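Local coordinates for extracellular solute-binding protein family 1 (Alicyclobacillus acidocaldarius subsp. acidocaldarius, PDB 4OVJ) that probably captures a solute outside the cell membrane and hands it to an ABC importer, as other family 1 extracellular solute-binding proteins do, at residues Glu38-Ala43 / Leu329-Pro334; Ser212-Tyr217 / Gln404-Ala409; Tyr217-Ala222 / Glu396-Gly401; Trp298-Lys303 / Leu312-Leu317. One frame throughout, in Å; residues are numbered along the deposited sequence.

Contact 1: Glu38-Ala43 / Leu329-Pro334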
loop_
_atom_site.group_PDB
_atom_site.type_symbol
_atom_site.label_atom_id
_atom_site.label_comp_id
_atom_site.label_asym_id
_atom_site.label_seq_id
_atom_site.Cartn_x
_atom_site.Cartn_y
_atom_site.Cartn_z
ATOM N N GLU A 38 -2.726 -18.638 -3.871
ATOM C CA GLU A 38 -3.697 -19.744 -3.915
ATOM C C GLU A 38 -3.529 -20.686 -2.723
ATOM O O GLU A 38 -4.499 -21.021 -2.048
ATOM C CB GLU A 38 -3.597 -20.546 -5.218
ATOM C CG GLU A 38 -4.671 -21.619 -5.320
ATOM C CD GLU A 38 -4.459 -22.599 -6.457
ATOM O OE1 GLU A 38 -3.377 -22.594 -7.079
ATOM O OE2 GLU A 38 -5.395 -23.382 -6.731
ATOM N N ALA A 39 -2.293 -21.086 -2.447
ATOM C CA ALA A 39 -2.027 -22.036 -1.382
ATOM C C ALA A 39 -2.481 -21.505 -0.013
ATOM O O ALA A 39 -3.167 -22.202 0.720
ATOM C CB ALA A 39 -0.541 -22.392 -1.359
ATOM N N VAL A 40 -2.124 -20.272 0.329
ATOM C CA VAL A 40 -2.459 -19.766 1.659
ATOM C C VAL A 40 -3.968 -19.555 1.789
ATOM O O VAL A 40 -4.536 -19.720 2.868
ATOM C CB VAL A 40 -1.662 -18.488 2.051
ATOM C CG1 VAL A 40 -0.162 -18.769 1.998
ATOM C CG2 VAL A 40 -2.034 -17.278 1.185
ATOM N N THR A 41 -4.617 -19.220 0.680
ATOM C CA THR A 41 -6.056 -18.993 0.687
ATOM C C THR A 41 -6.784 -20.317 0.907
ATOM O O THR A 41 -7.711 -20.396 1.701
ATOM C CB THR A 41 -6.535 -18.323 -0.613
ATOM O OG1 THR A 41 -5.775 -17.127 -0.846
ATOM C CG2 THR A 41 -8.001 -17.991 -0.505
ATOM N N LEU A 42 -6.324 -21.368 0.243
ATOM C CA LEU A 42 -6.880 -22.700 0.480
ATOM C C LEU A 42 -6.637 -23.168 1.913
ATOM O O LEU A 42 -7.490 -23.828 2.497
ATOM C CB LEU A 42 -6.347 -23.717 -0.532
ATOM C CG LEU A 42 -6.741 -23.432 -1.983
ATOM C CD1 LEU A 42 -6.143 -24.496 -2.876
ATOM C CD2 LEU A 42 -8.251 -23.335 -2.171
ATOM N N ALA A 43 -5.498 -22.805 2.498
ATOM C CA ALA A 43 -5.245 -23.153 3.890
ATOM C C ALA A 43 -6.200 -22.412 4.832
ATOM O O ALA A 43 -6.642 -22.965 5.827
ATOM C CB ALA A 43 -3.805 -22.863 4.265
ATOM N N LEU A 329 1.562 -13.106 5.579
ATOM C CA LEU A 329 1.843 -11.752 5.116
ATOM C C LEU A 329 1.854 -11.686 3.590
ATOM O O LEU A 329 2.275 -10.700 3.005
ATOM C CB LEU A 329 3.177 -11.257 5.682
ATOM C CG LEU A 329 3.098 -10.651 7.081
ATOM C CD1 LEU A 329 3.129 -11.734 8.133
ATOM C CD2 LEU A 329 4.246 -9.672 7.298
ATOM N N VAL A 330 1.321 -12.724 2.954
ATOM C CA VAL A 330 1.399 -12.876 1.523
ATOM C C VAL A 330 0.762 -11.679 0.781
ATOM O O VAL A 330 1.353 -11.128 -0.143
ATOM C CB VAL A 330 0.757 -14.243 1.109
ATOM C CG1 VAL A 330 0.750 -14.409 -0.394
ATOM C CG2 VAL A 330 1.492 -15.409 1.780
ATOM N N ARG A 331 -0.419 -11.255 1.221
ATOM C CA ARG A 331 -1.123 -10.116 0.602
ATOM C C ARG A 331 -0.736 -8.749 1.175
ATOM O O ARG A 331 -1.121 -7.705 0.641
ATOM C CB ARG A 331 -2.619 -10.295 0.782
ATOM C CG ARG A 331 -3.214 -11.426 -0.030
ATOM C CD ARG A 331 -4.653 -11.618 0.404
ATOM N NE ARG A 331 -5.442 -12.448 -0.505
ATOM C CZ ARG A 331 -5.459 -13.783 -0.519
ATOM N NH1 ARG A 331 -4.713 -14.500 0.312
ATOM N NH2 ARG A 331 -6.240 -14.410 -1.380
ATOM N N GLY A 332 0.006 -8.763 2.269
ATOM C CA GLY A 332 0.347 -7.562 3.003
ATOM C C GLY A 332 0.185 -7.764 4.499
ATOM O O GLY A 332 0.058 -8.889 4.987
ATOM N N ILE A 333 0.196 -6.656 5.229
ATOM C CA ILE A 333 0.030 -6.678 6.673
ATOM C C ILE A 333 -1.436 -6.945 7.011
ATOM O O ILE A 333 -2.321 -6.353 6.400
ATOM C CB ILE A 333 0.459 -5.338 7.278
ATOM C CG1 ILE A 333 1.937 -5.112 6.983
ATOM C CG2 ILE A 333 0.214 -5.323 8.779
ATOM C CD1 ILE A 333 2.760 -6.336 7.300
ATOM N N PRO A 334 -1.705 -7.830 7.985
ATOM C CA PRO A 334 -3.093 -8.101 8.336
ATOM C C PRO A 334 -3.872 -6.852 8.707
ATOM O O PRO A 334 -3.367 -5.973 9.415
ATOM C CB PRO A 334 -2.981 -9.027 9.541
ATOM C CG PRO A 334 -1.690 -9.733 9.332
ATOM C CD PRO A 334 -0.781 -8.720 8.706
#
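Val-40 and Val-330 mark the nearest approach of the two backbones, their CA atoms 7.9 Å apart, where a turn of helix 35-51 faces the irregular chain at Leu-329 to Gly-332 that leads into the short strand 333-334. In this periplasmic-binding-protein fold the contact joins a helix near the N terminus to a much later part of the chain. The two valines meet tip to tip, CG1 of Val-40 lying 3.8 Å from CG2 of Val-330. Arg-331, extended from CG to NE, reaches across to the helix past Val-40, and the side chain crosses that of Thr-41 at about a right angle, with OG1 at the guanidinium edge. Both terminal nitrogens grip a single atom: NH2 of Arg-331 donates to OG1 of Thr-41 over 2.8 Å with an N-H...O angle of 155°, and NH1 adds a more bent bond to the same oxygen. Thr-41 OG1 is also bonded to Glu-37 O, one turn earlier in the helix. Gln-296 OE1 takes the NE hydrogen of Arg-331 and Gln-86 OE1 bonds to NH2, which together fix the rotation of the guanidinium. A leucine in place of Arg-331 would probably leave Thr-41 OG1 without its two donors from this side and the amide oxygens of Gln-86 and Gln-296 without theirs. The longer bond, from Arg-331 NH1 to Thr-41 OG1, spans 3.1 Å, with the oxygen in the guanidinium plane.

Contact 2: Ser212-Tyr217 / Gln404-Ala409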
loop_
_atom_site.group_PDB
_atom_site.type_symbol
_atom_site.label_atom_id
_atom_site.label_comp_id
_atom_site.label_asym_id
_atom_site.label_seq_id
_atom_site.Cartn_x
_atom_site.Cartn_y
_atom_site.Cartn_z
ATOM N N SER A 212 4.168 24.596 -8.426
ATOM C CA SER A 212 4.882 24.966 -7.218
ATOM C C SER A 212 5.118 23.768 -6.298
ATOM O O SER A 212 6.206 23.573 -5.762
ATOM C CB SER A 212 4.068 26.016 -6.477
ATOM O OG SER A 212 4.836 26.589 -5.462
ATOM N N THR A 213 4.079 22.967 -6.122
ATOM C CA THR A 213 4.151 21.780 -5.267
ATOM C C THR A 213 5.179 20.770 -5.784
ATOM O O THR A 213 5.960 20.204 -5.015
ATOM C CB THR A 213 2.779 21.130 -5.208
ATOM O OG1 THR A 213 1.856 22.086 -4.673
ATOM C CG2 THR A 213 2.803 19.858 -4.358
ATOM N N LEU A 214 5.192 20.561 -7.093
ATOM C CA LEU A 214 6.156 19.639 -7.684
ATOM C C LEU A 214 7.572 20.211 -7.640
ATOM O O LEU A 214 8.509 19.507 -7.314
ATOM C CB LEU A 214 5.771 19.273 -9.110
ATOM C CG LEU A 214 6.721 18.366 -9.891
ATOM C CD1 LEU A 214 7.036 17.110 -9.103
ATOM C CD2 LEU A 214 6.067 18.032 -11.226
ATOM N N VAL A 215 7.723 21.496 -7.943
ATOM C CA VAL A 215 9.050 22.110 -7.903
ATOM C C VAL A 215 9.643 22.087 -6.489
ATOM O O VAL A 215 10.841 21.849 -6.329
ATOM C CB VAL A 215 9.038 23.543 -8.479
ATOM C CG1 VAL A 215 10.380 24.229 -8.257
ATOM C CG2 VAL A 215 8.739 23.484 -9.965
ATOM N N SER A 216 8.821 22.298 -5.467
ATOM C CA SER A 216 9.348 22.276 -4.093
ATOM C C SER A 216 9.840 20.867 -3.723
ATOM O O SER A 216 10.867 20.706 -3.055
ATOM C CB SER A 216 8.338 22.831 -3.083
ATOM O OG SER A 216 7.203 21.998 -2.965
ATOM N N TYR A 217 9.126 19.848 -4.192
ATOM C CA TYR A 217 9.549 18.455 -3.991
ATOM C C TYR A 217 10.862 18.192 -4.706
ATOM O O TYR A 217 11.824 17.666 -4.128
ATOM C CB TYR A 217 8.459 17.547 -4.527
ATOM C CG TYR A 217 8.744 16.075 -4.655
ATOM C CD1 TYR A 217 8.520 15.207 -3.607
ATOM C CD2 TYR A 217 9.138 15.539 -5.863
ATOM C CE1 TYR A 217 8.717 13.844 -3.737
ATOM C CE2 TYR A 217 9.338 14.184 -6.012
ATOM C CZ TYR A 217 9.119 13.339 -4.942
ATOM O OH TYR A 217 9.284 11.995 -5.103
ATOM N N GLN A 404 7.235 20.684 -18.162
ATOM C CA GLN A 404 7.191 19.751 -19.276
ATOM C C GLN A 404 6.358 18.521 -18.929
ATOM O O GLN A 404 5.467 18.129 -19.688
ATOM C CB GLN A 404 8.622 19.343 -19.656
ATOM C CG GLN A 404 8.730 18.494 -20.909
ATOM C CD GLN A 404 10.148 18.447 -21.464
ATOM O OE1 GLN A 404 10.957 17.617 -21.053
ATOM N NE2 GLN A 404 10.451 19.333 -22.411
ATOM N N PHE A 405 6.629 17.934 -17.769
ATOM C CA PHE A 405 5.894 16.752 -17.330
ATOM C C PHE A 405 4.394 17.016 -17.199
ATOM O O PHE A 405 3.585 16.190 -17.606
ATOM C CB PHE A 405 6.425 16.193 -16.000
ATOM C CG PHE A 405 5.468 15.237 -15.349
ATOM C CD1 PHE A 405 5.361 13.934 -15.810
ATOM C CD2 PHE A 405 4.626 15.654 -14.325
ATOM C CE1 PHE A 405 4.455 13.052 -15.252
ATOM C CE2 PHE A 405 3.716 14.775 -13.764
ATOM C CZ PHE A 405 3.632 13.472 -14.227
HETATM N N MSE A 406 4.041 18.156 -16.610
HETATM C CA MSE A 406 2.643 18.487 -16.320
HETATM C C MSE A 406 1.874 18.758 -17.578
HETATM O O MSE A 406 0.728 18.321 -17.704
HETATM C CB MSE A 406 2.566 19.691 -15.399
HETATM C CG MSE A 406 2.965 19.282 -13.993
HETATM SE SE MSE A 406 2.920 20.828 -12.798
HETATM C CE MSE A 406 0.951 20.939 -12.690
ATOM N N GLN A 407 2.485 19.469 -18.525
ATOM C CA GLN A 407 1.828 19.744 -19.804
ATOM C C GLN A 407 1.536 18.421 -20.515
ATOM O O GLN A 407 0.428 18.197 -21.003
ATOM C CB GLN A 407 2.714 20.632 -20.685
ATOM C CG GLN A 407 2.060 21.076 -21.984
ATOM C CD GLN A 407 3.049 21.697 -22.956
ATOM O OE1 GLN A 407 4.266 21.486 -22.863
ATOM N NE2 GLN A 407 2.528 22.459 -23.912
ATOM N N GLU A 408 2.535 17.546 -20.540
ATOM C CA GLU A 408 2.420 16.233 -21.171
ATOM C C GLU A 408 1.309 15.385 -20.556
ATOM O O GLU A 408 0.456 14.857 -21.277
ATOM C CB GLU A 408 3.762 15.502 -21.089
ATOM C CG GLU A 408 3.743 14.055 -21.558
ATOM C CD GLU A 408 5.135 13.481 -21.814
ATOM O OE1 GLU A 408 5.216 12.311 -22.253
ATOM O OE2 GLU A 408 6.144 14.184 -21.580
ATOM N N ALA A 409 1.331 15.260 -19.229
ATOM C CA ALA A 409 0.360 14.460 -18.503
ATOM C C ALA A 409 -1.055 15.025 -18.652
ATOM O O ALA A 409 -1.990 14.274 -18.894
ATOM C CB ALA A 409 0.749 14.365 -17.029
#
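Leu-214 and Phe-405 each carry CG anti to the backbone N (chi1 177° and 164°), which sends the two side chains from their helices into a shared apolar layer, where they cross at about a right angle. This is helix-helix packing between 211-226 and the C-terminal helix 398-414 of the solute-binding protein. The backbones stay well separated, with CA of Leu-214 9.4 Å from CA of selenomethionine Met-406, so side chains alone fill the interval. A single methyl does the touching: CD2 of Leu-214 lies 4.2 Å from CD2 of Phe-405, approaching the ring obliquely. The same methyl comes within 4.3 Å of CG of Met-406, and thus sits against two consecutive residues of the C-terminal helix. Neither helix offers a polar bond to the other here, and the contact rests on van der Waals packing. Helix 377-392 completes the apolar layer, with Phe-384 and Met-387 touching both Leu-214 and Phe-405; the rings of Phe-384 and Phe-405 meet edge-to-face. Within its own helix, Phe-405 has one ring face covered near the rim by CB of Ala-409, which stands 4.1 Å above the ring plane.

Contact 3: Tyr217-Ala222 / Glu396-Gly401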
loop_
_atom_site.group_PDB
_atom_site.type_symbol
_atom_site.label_atom_id
_atom_site.label_comp_id
_atom_site.label_asym_id
_atom_site.label_seq_id
_atom_site.Cartn_x
_atom_site.Cartn_y
_atom_site.Cartn_z
ATOM N N TYR A 217 9.126 19.848 -4.192
ATOM C CA TYR A 217 9.549 18.455 -3.991
ATOM C C TYR A 217 10.862 18.192 -4.706
ATOM O O TYR A 217 11.824 17.666 -4.128
ATOM C CB TYR A 217 8.459 17.547 -4.527
ATOM C CG TYR A 217 8.744 16.075 -4.655
ATOM C CD1 TYR A 217 8.520 15.207 -3.607
ATOM C CD2 TYR A 217 9.138 15.539 -5.863
ATOM C CE1 TYR A 217 8.717 13.844 -3.737
ATOM C CE2 TYR A 217 9.338 14.184 -6.012
ATOM C CZ TYR A 217 9.119 13.339 -4.942
ATOM O OH TYR A 217 9.284 11.995 -5.103
ATOM N N LEU A 218 10.922 18.571 -5.969
ATOM C CA LEU A 218 12.144 18.350 -6.738
ATOM C C LEU A 218 13.344 19.084 -6.127
ATOM O O LEU A 218 14.448 18.542 -6.080
ATOM C CB LEU A 218 11.943 18.767 -8.187
ATOM C CG LEU A 218 10.931 17.955 -8.996
ATOM C CD1 LEU A 218 10.734 18.652 -10.327
ATOM C CD2 LEU A 218 11.348 16.508 -9.190
ATOM N N ASN A 219 13.120 20.312 -5.660
ATOM C CA ASN A 219 14.183 21.103 -5.035
ATOM C C ASN A 219 14.672 20.513 -3.748
ATOM O O ASN A 219 15.867 20.602 -3.445
ATOM C CB ASN A 219 13.728 22.533 -4.783
ATOM C CG ASN A 219 13.872 23.407 -6.010
ATOM O OD1 ASN A 219 14.723 23.153 -6.858
ATOM N ND2 ASN A 219 13.053 24.450 -6.103
ATOM N N TYR A 220 13.760 19.915 -2.984
ATOM C CA TYR A 220 14.129 19.271 -1.734
ATOM C C TYR A 220 15.180 18.208 -1.989
ATOM O O TYR A 220 16.238 18.213 -1.369
ATOM C CB TYR A 220 12.907 18.645 -1.067
ATOM C CG TYR A 220 13.223 17.910 0.213
ATOM C CD1 TYR A 220 13.384 18.604 1.399
ATOM C CD2 TYR A 220 13.374 16.522 0.231
ATOM C CE1 TYR A 220 13.685 17.947 2.570
ATOM C CE2 TYR A 220 13.660 15.855 1.409
ATOM C CZ TYR A 220 13.813 16.576 2.579
ATOM O OH TYR A 220 14.098 15.933 3.758
ATOM N N TRP A 221 14.901 17.321 -2.937
ATOM C CA TRP A 221 15.851 16.245 -3.247
ATOM C C TRP A 221 17.095 16.767 -3.958
ATOM O O TRP A 221 18.194 16.278 -3.703
ATOM C CB TRP A 221 15.182 15.139 -4.059
ATOM C CG TRP A 221 14.093 14.468 -3.275
ATOM C CD1 TRP A 221 12.755 14.724 -3.349
ATOM C CD2 TRP A 221 14.256 13.476 -2.258
ATOM N NE1 TRP A 221 12.075 13.945 -2.444
ATOM C CE2 TRP A 221 12.975 13.161 -1.772
ATOM C CE3 TRP A 221 15.368 12.809 -1.721
ATOM C CZ2 TRP A 221 12.768 12.214 -0.773
ATOM C CZ3 TRP A 221 15.163 11.871 -0.724
ATOM C CH2 TRP A 221 13.874 11.578 -0.269
ATOM N N ALA A 222 16.928 17.772 -4.821
ATOM C CA ALA A 222 18.082 18.363 -5.502
ATOM C C ALA A 222 19.084 18.938 -4.500
ATOM O O ALA A 222 20.291 18.784 -4.677
ATOM C CB ALA A 222 17.649 19.418 -6.495
ATOM N N GLU A 396 17.691 18.926 -17.225
ATOM C CA GLU A 396 16.795 20.078 -17.130
ATOM C C GLU A 396 16.606 20.515 -15.693
ATOM O O GLU A 396 16.856 19.742 -14.766
ATOM C CB GLU A 396 15.453 19.791 -17.790
ATOM C CG GLU A 396 14.695 18.602 -17.232
ATOM C CD GLU A 396 13.487 18.228 -18.084
ATOM O OE1 GLU A 396 13.037 17.062 -17.998
ATOM O OE2 GLU A 396 12.982 19.096 -18.836
ATOM N N THR A 397 16.175 21.763 -15.524
ATOM C CA THR A 397 15.942 22.320 -14.198
ATOM C C THR A 397 14.666 21.718 -13.631
ATOM O O THR A 397 13.815 21.224 -14.378
ATOM C CB THR A 397 15.799 23.862 -14.183
ATOM O OG1 THR A 397 14.626 24.265 -14.910
ATOM C CG2 THR A 397 17.042 24.547 -14.765
ATOM N N PRO A 398 14.526 21.763 -12.305
ATOM C CA PRO A 398 13.278 21.363 -11.671
ATOM C C PRO A 398 12.063 22.043 -12.272
ATOM O O PRO A 398 11.058 21.372 -12.563
ATOM C CB PRO A 398 13.494 21.790 -10.224
ATOM C CG PRO A 398 14.955 21.505 -10.024
ATOM C CD PRO A 398 15.582 21.999 -11.305
ATOM N N GLN A 399 12.141 23.356 -12.463
ATOM C CA GLN A 399 10.996 24.091 -13.000
ATOM C C GLN A 399 10.701 23.646 -14.424
ATOM O O GLN A 399 9.531 23.471 -14.781
ATOM C CB GLN A 399 11.204 25.600 -12.927
ATOM C CG GLN A 399 9.945 26.421 -13.214
ATOM C CD GLN A 399 9.580 26.546 -14.687
ATOM O OE1 GLN A 399 8.401 26.698 -15.030
ATOM N NE2 GLN A 399 10.575 26.500 -15.562
ATOM N N GLN A 400 11.756 23.445 -15.222
ATOM C CA GLN A 400 11.598 22.996 -16.608
ATOM C C GLN A 400 10.974 21.606 -16.677
ATOM O O GLN A 400 10.058 21.371 -17.464
ATOM C CB GLN A 400 12.949 22.992 -17.349
ATOM C CG GLN A 400 13.458 24.373 -17.750
ATOM C CD GLN A 400 14.918 24.368 -18.194
ATOM O OE1 GLN A 400 15.653 23.389 -18.006
ATOM N NE2 GLN A 400 15.348 25.471 -18.784
ATOM N N GLY A 401 11.477 20.694 -15.850
ATOM C CA GLY A 401 10.967 19.331 -15.790
ATOM C C GLY A 401 9.523 19.278 -15.325
ATOM O O GLY A 401 8.702 18.576 -15.925
#
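A capped helix start packs here against the side of another helix: the first turn of the C-terminal helix 398-414 rests on helix 211-226 through Pro-398, which supplies the largest share of the buried surface. The backbones come close, CA of Leu-218 lying 5.9 Å from CA of Pro-398. CB of Leu-218 meets CB of the proline ring at 4.0 Å. With its CG anti to the carbonyl carbon (chi1 -65°), Leu-218 carries CD1 past the ring to the backbone, where this methyl lies 3.5 Å from Pro-398 O. The carboxamide of Asn-219 crosses the proline at about a right angle and brings OD1 to 3.6 Å from CG of Pro-398, a van der Waals contact. Met-387 of helix 377-392 also touches Leu-218. The turn that presents Pro-398 is held by reciprocal bonds: Gln-400 N donates to Thr-397 OG1 over 3.0 Å, while Thr-397 N donates to Gln-400 OE1 at an almost straight 177°, from above the carboxamide plane. These bonds satisfy two backbone N-H groups at the helix start. Thr-397 as N-cap and Gln-400 three residues on form a capping box, with Pro-398 in the first turn between them.

Contact 4: Trp298-Lys303 / Leu312-Leu317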
loop_
_atom_site.group_PDB
_atom_site.type_symbol
_atom_site.label_atom_id
_atom_site.label_comp_id
_atom_site.label_asym_id
_atom_site.label_seq_id
_atom_site.Cartn_x
_atom_site.Cartn_y
_atom_site.Cartn_z
ATOM N N TRP A 298 -12.352 -8.040 0.481
ATOM C CA TRP A 298 -13.391 -9.058 0.460
ATOM C C TRP A 298 -14.727 -8.363 0.205
ATOM O O TRP A 298 -15.067 -7.407 0.892
ATOM C CB TRP A 298 -13.497 -9.809 1.784
ATOM C CG TRP A 298 -12.250 -10.431 2.288
ATOM C CD1 TRP A 298 -11.722 -10.259 3.529
ATOM C CD2 TRP A 298 -11.365 -11.322 1.596
ATOM N NE1 TRP A 298 -10.576 -10.990 3.663
ATOM C CE2 TRP A 298 -10.327 -11.651 2.490
ATOM C CE3 TRP A 298 -11.344 -11.873 0.309
ATOM C CZ2 TRP A 298 -9.282 -12.492 2.135
ATOM C CZ3 TRP A 298 -10.309 -12.718 -0.034
ATOM C CH2 TRP A 298 -9.299 -13.021 0.875
ATOM N N SER A 299 -15.478 -8.882 -0.765
ATOM C CA SER A 299 -16.810 -8.394 -1.074
ATOM C C SER A 299 -17.776 -9.590 -1.121
ATOM O O SER A 299 -17.367 -10.742 -1.312
ATOM C CB SER A 299 -16.805 -7.667 -2.418
ATOM O OG SER A 299 -16.057 -6.451 -2.391
ATOM N N ILE A 300 -19.052 -9.301 -0.942
ATOM C CA ILE A 300 -20.101 -10.304 -0.973
ATOM C C ILE A 300 -21.086 -9.954 -2.090
ATOM O O ILE A 300 -21.418 -8.787 -2.294
ATOM C CB ILE A 300 -20.823 -10.389 0.385
ATOM C CG1 ILE A 300 -19.846 -10.812 1.477
ATOM C CG2 ILE A 300 -22.004 -11.372 0.344
ATOM C CD1 ILE A 300 -20.398 -10.745 2.884
ATOM N N TYR A 301 -21.558 -10.978 -2.799
ATOM C CA TYR A 301 -22.546 -10.797 -3.856
ATOM C C TYR A 301 -23.836 -10.222 -3.292
ATOM O O TYR A 301 -24.373 -10.741 -2.313
ATOM C CB TYR A 301 -22.834 -12.146 -4.500
ATOM C CG TYR A 301 -23.748 -12.152 -5.699
ATOM C CD1 TYR A 301 -23.763 -11.105 -6.608
ATOM C CD2 TYR A 301 -24.558 -13.258 -5.950
ATOM C CE1 TYR A 301 -24.592 -11.137 -7.723
ATOM C CE2 TYR A 301 -25.376 -13.307 -7.061
ATOM C CZ TYR A 301 -25.392 -12.251 -7.944
ATOM O OH TYR A 301 -26.220 -12.314 -9.046
ATOM N N SER A 302 -24.362 -9.181 -3.937
ATOM C CA SER A 302 -25.581 -8.541 -3.459
ATOM C C SER A 302 -26.745 -9.524 -3.393
ATOM O O SER A 302 -27.641 -9.359 -2.577
ATOM C CB SER A 302 -25.974 -7.383 -4.381
ATOM O OG SER A 302 -26.100 -7.845 -5.716
ATOM N N LYS A 303 -26.739 -10.521 -4.268
ATOM C CA LYS A 303 -27.862 -11.452 -4.372
ATOM C C LYS A 303 -27.568 -12.814 -3.782
ATOM O O LYS A 303 -28.265 -13.789 -4.077
ATOM C CB LYS A 303 -28.295 -11.593 -5.830
ATOM C CG LYS A 303 -28.742 -10.278 -6.437
ATOM C CD LYS A 303 -29.137 -10.495 -7.884
ATOM C CE LYS A 303 -29.141 -9.218 -8.686
ATOM N NZ LYS A 303 -29.363 -9.567 -10.115
ATOM N N LEU A 312 -20.204 -14.220 8.067
ATOM C CA LEU A 312 -19.425 -15.032 8.995
ATOM C C LEU A 312 -18.092 -15.478 8.367
ATOM O O LEU A 312 -17.048 -15.464 9.025
ATOM C CB LEU A 312 -20.270 -16.220 9.434
ATOM C CG LEU A 312 -19.753 -17.115 10.549
ATOM C CD1 LEU A 312 -20.876 -18.010 11.050
ATOM C CD2 LEU A 312 -18.595 -17.914 10.000
ATOM N N PHE A 313 -18.118 -15.838 7.090
ATOM C CA PHE A 313 -16.902 -16.226 6.377
ATOM C C PHE A 313 -15.936 -15.046 6.220
ATOM O O PHE A 313 -14.748 -15.155 6.508
ATOM C CB PHE A 313 -17.248 -16.829 5.018
ATOM C CG PHE A 313 -16.053 -17.263 4.227
ATOM C CD1 PHE A 313 -15.222 -18.276 4.689
ATOM C CD2 PHE A 313 -15.760 -16.671 3.024
ATOM C CE1 PHE A 313 -14.121 -18.670 3.947
ATOM C CE2 PHE A 313 -14.665 -17.055 2.280
ATOM C CZ PHE A 313 -13.846 -18.066 2.732
ATOM N N VAL A 314 -16.451 -13.909 5.775
ATOM C CA VAL A 314 -15.621 -12.722 5.642
ATOM C C VAL A 314 -15.041 -12.315 6.999
ATOM O O VAL A 314 -13.856 -11.993 7.105
ATOM C CB VAL A 314 -16.400 -11.569 4.968
ATOM C CG1 VAL A 314 -15.639 -10.261 5.061
ATOM C CG2 VAL A 314 -16.649 -11.922 3.509
ATOM N N ASN A 315 -15.853 -12.375 8.039
ATOM C CA ASN A 315 -15.376 -12.034 9.358
ATOM C C ASN A 315 -14.253 -12.941 9.828
ATOM O O ASN A 315 -13.308 -12.468 10.465
ATOM C CB ASN A 315 -16.500 -12.084 10.382
ATOM C CG ASN A 315 -16.057 -11.543 11.711
ATOM O OD1 ASN A 315 -15.701 -10.365 11.826
ATOM N ND2 ASN A 315 -16.026 -12.407 12.722
ATOM N N PHE A 316 -14.373 -14.231 9.517
ATOM C CA PHE A 316 -13.342 -15.222 9.814
ATOM C C PHE A 316 -12.023 -14.868 9.117
ATOM O O PHE A 316 -10.961 -14.832 9.747
ATOM C CB PHE A 316 -13.801 -16.624 9.397
ATOM C CG PHE A 316 -12.794 -17.704 9.679
ATOM C CD1 PHE A 316 -12.793 -18.352 10.913
ATOM C CD2 PHE A 316 -11.875 -18.098 8.710
ATOM C CE1 PHE A 316 -11.882 -19.358 11.173
ATOM C CE2 PHE A 316 -10.958 -19.109 8.970
ATOM C CZ PHE A 316 -10.965 -19.727 10.205
ATOM N N LEU A 317 -12.091 -14.571 7.829
ATOM C CA LEU A 317 -10.897 -14.191 7.081
ATOM C C LEU A 317 -10.243 -12.940 7.648
ATOM O O LEU A 317 -9.031 -12.849 7.693
ATOM C CB LEU A 317 -11.207 -13.969 5.601
ATOM C CG LEU A 317 -11.669 -15.205 4.835
ATOM C CD1 LEU A 317 -12.025 -14.794 3.416
ATOM C CD2 LEU A 317 -10.633 -16.319 4.874
HETATM O O HOH W 1 -8.528 -11.139 5.507
#
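Val-314 is the first residue of helix segment 312-317 to touch strand 298-300, and its two methyls divide the work. CG1, anti to the backbone N (chi1 169°), lies 3.9 Å from CB of Trp-298, while CG2 turns to Ile-300 and packs 3.9 Å from its CG1, with CD1 of Ile-300 close by. The valine therefore spans Trp-298, whose CB points to the helix, and the outer part of Ile-300, whereas Ser-299 between them points its CB away and bonds through OG to Tyr-130 O. Strand and helix run almost exactly antiparallel, at 175° with axes 9.4 Å apart, as where a helix doubles back over the sheet in the alpha/beta layering of a periplasmic-binding-protein lobe. One turn further along, Leu-317 lies across the indole of Trp-298 at about a right angle. Its CD1 makes a CH-pi contact over one face of the indole, 3.8 Å from the centroid of the six-membered ring and 16° off the ring normal, while CB lies 3.6 Å from NE1 of Trp-298. Leu-317 also touches Ala-44 of helix 35-51. The indole N-H itself is satisfied at the ring edge by a water whose O accepts from NE1 of Trp-298 at 2.8 Å. An alanine at Trp-298 would probably leave Leu-317 CD1 without the ring it packs on and this water without its indole donor. That same water donates a weak bond to Leu-317 O, joining the tryptophan edge to the helix backbone.

From the N terminus, helix 35-51 supplies the first half of contact 1, whose loop closes only at 329-334. Helix 211-226 then opens contacts 2 and 3, which share Tyr-217; both are completed on helix 398-414, so their loops cross that of contact 1, and contact 3 lies within contact 2. Contact 4 is local, joining strand 293-300 to helix 307-319, and falls inside all three longer loops. Contacts 1 and 4 touch, Arg-331 NH2 lying 4.0 Å from Trp-298 CH2, and both reach the same sheet. Contacts 2 and 3 hold the C-terminal helix on the opposite side of the chain's centre, about 22 Å from contact 1 between nearest atoms.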